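Local coordinates for protein reducing end xylose-releasing exo-oligoxylanase (PDB 5YXT) that probably releases xylose from the reducing ends of xylo-oligosaccharides, hydrolysing their O-glycosidic bonds as a glycoside hydrolase family 8 enzyme in xylan breakdown, at residues 90-93 with 94-98. Sequence-based numbering, arbitrary orientation.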
loop_
_atom_site.group_PDB
_atom_site.type_symbol
_atom_site.label_atom_id
_atom_site.label_comp_id
_atom_site.label_asym_id
_atom_site.label_seq_id
_atom_site.Cartn_x
_atom_site.Cartn_y
_atom_site.Cartn_z
ATOM N N ILE C 90 41.430 14.533 10.293
ATOM C CA ILE C 90 40.909 14.845 8.960
ATOM C C ILE C 90 41.032 16.338 8.680
ATOM O O ILE C 90 41.529 16.759 7.627
ATOM C CB ILE C 90 39.448 14.371 8.825
ATOM C CG1 ILE C 90 39.338 12.850 9.047
ATOM C CG2 ILE C 90 38.886 14.765 7.458
ATOM C CD1 ILE C 90 37.881 12.298 8.955
ATOM N N TRP C 91 40.595 17.159 9.631
ATOM C CA TRP C 91 40.647 18.602 9.443
ATOM C C TRP C 91 42.080 19.085 9.267
ATOM O O TRP C 91 42.335 19.997 8.481
ATOM C CB TRP C 91 39.973 19.302 10.617
ATOM C CG TRP C 91 39.967 20.806 10.507
ATOM C CD1 TRP C 91 40.459 21.694 11.429
ATOM C CD2 TRP C 91 39.453 21.600 9.423
ATOM N NE1 TRP C 91 40.286 22.980 10.988
ATOM C CE2 TRP C 91 39.674 22.956 9.762
ATOM C CE3 TRP C 91 38.841 21.299 8.201
ATOM C CZ2 TRP C 91 39.300 24.011 8.922
ATOM C CZ3 TRP C 91 38.464 22.350 7.363
ATOM C CH2 TRP C 91 38.703 23.692 7.731
ATOM N N LYS C 92 43.037 18.453 9.954
ATOM C CA LYS C 92 44.434 18.860 9.820
ATOM C C LYS C 92 44.960 18.576 8.422
ATOM O O LYS C 92 45.594 19.435 7.801
ATOM C CB LYS C 92 45.301 18.158 10.870
ATOM C CG LYS C 92 46.749 18.684 10.945
ATOM C CD LYS C 92 46.819 20.193 10.733
ATOM C CE LYS C 92 47.997 20.830 11.462
ATOM N NZ LYS C 92 48.170 22.272 11.081
ATOM N N TRP C 93 44.721 17.366 7.911
ATOM C CA TRP C 93 45.092 17.053 6.534
ATOM C C TRP C 93 44.469 18.051 5.567
ATOM O O TRP C 93 45.116 18.505 4.609
ATOM C CB TRP C 93 44.639 15.631 6.195
ATOM C CG TRP C 93 45.391 14.928 5.097
ATOM C CD1 TRP C 93 46.384 14.004 5.251
ATOM C CD2 TRP C 93 45.176 15.052 3.685
ATOM N NE1 TRP C 93 46.815 13.561 4.020
ATOM C CE2 TRP C 93 46.082 14.187 3.046
ATOM C CE3 TRP C 93 44.319 15.826 2.898
ATOM C CZ2 TRP C 93 46.147 14.070 1.657
ATOM C CZ3 TRP C 93 44.379 15.702 1.528
ATOM C CH2 TRP C 93 45.287 14.829 0.918
ATOM N N THR C 94 43.205 18.401 5.816
ATOM C CA THR C 94 42.460 19.278 4.922
ATOM C C THR C 94 43.099 20.653 4.836
ATOM O O THR C 94 43.335 21.174 3.741
ATOM C CB THR C 94 41.006 19.362 5.391
ATOM O OG1 THR C 94 40.413 18.051 5.310
ATOM C CG2 THR C 94 40.203 20.326 4.528
ATOM N N VAL C 95 43.418 21.243 5.983
ATOM C CA VAL C 95 44.007 22.579 5.973
ATOM C C VAL C 95 45.408 22.550 5.367
ATOM O O VAL C 95 45.810 23.481 4.656
ATOM C CB VAL C 95 44.008 23.155 7.399
ATOM C CG1 VAL C 95 44.718 24.513 7.427
ATOM C CG2 VAL C 95 42.567 23.275 7.908
ATOM N N THR C 96 46.165 21.479 5.612
ATOM C CA THR C 96 47.569 21.492 5.213
ATOM C C THR C 96 47.741 21.304 3.713
ATOM O O THR C 96 48.656 21.887 3.125
ATOM C CB THR C 96 48.355 20.420 5.967
ATOM O OG1 THR C 96 47.864 19.125 5.614
ATOM C CG2 THR C 96 48.232 20.615 7.453
ATOM N N TYR C 97 46.867 20.527 3.074
ATOM C CA TYR C 97 47.049 20.152 1.681
ATOM C C TYR C 97 45.962 20.665 0.753
ATOM O O TYR C 97 46.220 20.829 -0.440
ATOM C CB TYR C 97 47.113 18.625 1.552
ATOM C CG TYR C 97 48.313 17.994 2.221
ATOM C CD1 TYR C 97 48.151 17.084 3.257
ATOM C CD2 TYR C 97 49.606 18.288 1.797
ATOM C CE1 TYR C 97 49.243 16.494 3.866
ATOM C CE2 TYR C 97 50.709 17.701 2.405
ATOM C CZ TYR C 97 50.518 16.805 3.435
ATOM O OH TYR C 97 51.595 16.212 4.046
ATOM N N MET C 98 44.754 20.908 1.259
ATOM C CA MET C 98 43.623 21.250 0.407
ATOM C C MET C 98 43.239 22.723 0.445
ATOM O O MET C 98 42.715 23.236 -0.552
ATOM C CB MET C 98 42.407 20.400 0.793
ATOM C CG MET C 98 42.602 18.928 0.451
ATOM S SD MET C 98 41.167 17.926 0.850
ATOM C CE MET C 98 41.478 17.399 2.473
#
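Ile-90 O is gripped twice by Thr-94: the backbone N donates in the carbonyl plane, while OG1, 2.9 Å from that oxygen, reaches it from 44° above the plane. The side-chain bond depends on OG1 standing beside its own backbone N (chi1 -63°), a position from which a helical threonine hydroxyl can reach back to the carbonyl four residues earlier. In Thr-96, OG1 sits instead between its own backbone N and carbonyl carbon, 3.0 Å from Trp-93 O and 3.2 Å from Lys-92 O, so its one proton could go to either oxygen. One turn after Trp-91, Val-95 lays CG2 over a face of the indole, 3.6 Å from the centroid of the six-membered ring, a CH-pi contact. Trp-93 collects two partners from different directions. The edge of Tyr-97 meets its face, with CD1 3.6 Å from Trp-93 CE2 and the ring planes at 56°, an edge-to-face pair. Met-98 instead lies at the indole edge: its SD is 5.2 Å from the six-membered ring centroid, a Met-aromatic contact made near the ring plane. With an alanine here in place of Trp-93, the Tyr-97 ring would probably lose its aromatic partner and the Met-98 thioether one of the surfaces that hold it. Met-98 N makes a helical i to i+4 bond to Thr-94 O. Around helix 84-98, Met-71 of helix 68-80 packs on Ile-90, Trp-93 and Met-98, Met-55 and Tyr-57 of strand 55-60 meet Trp-93, and Trp-91 NE1 bonds to Pro-149 O in a loop.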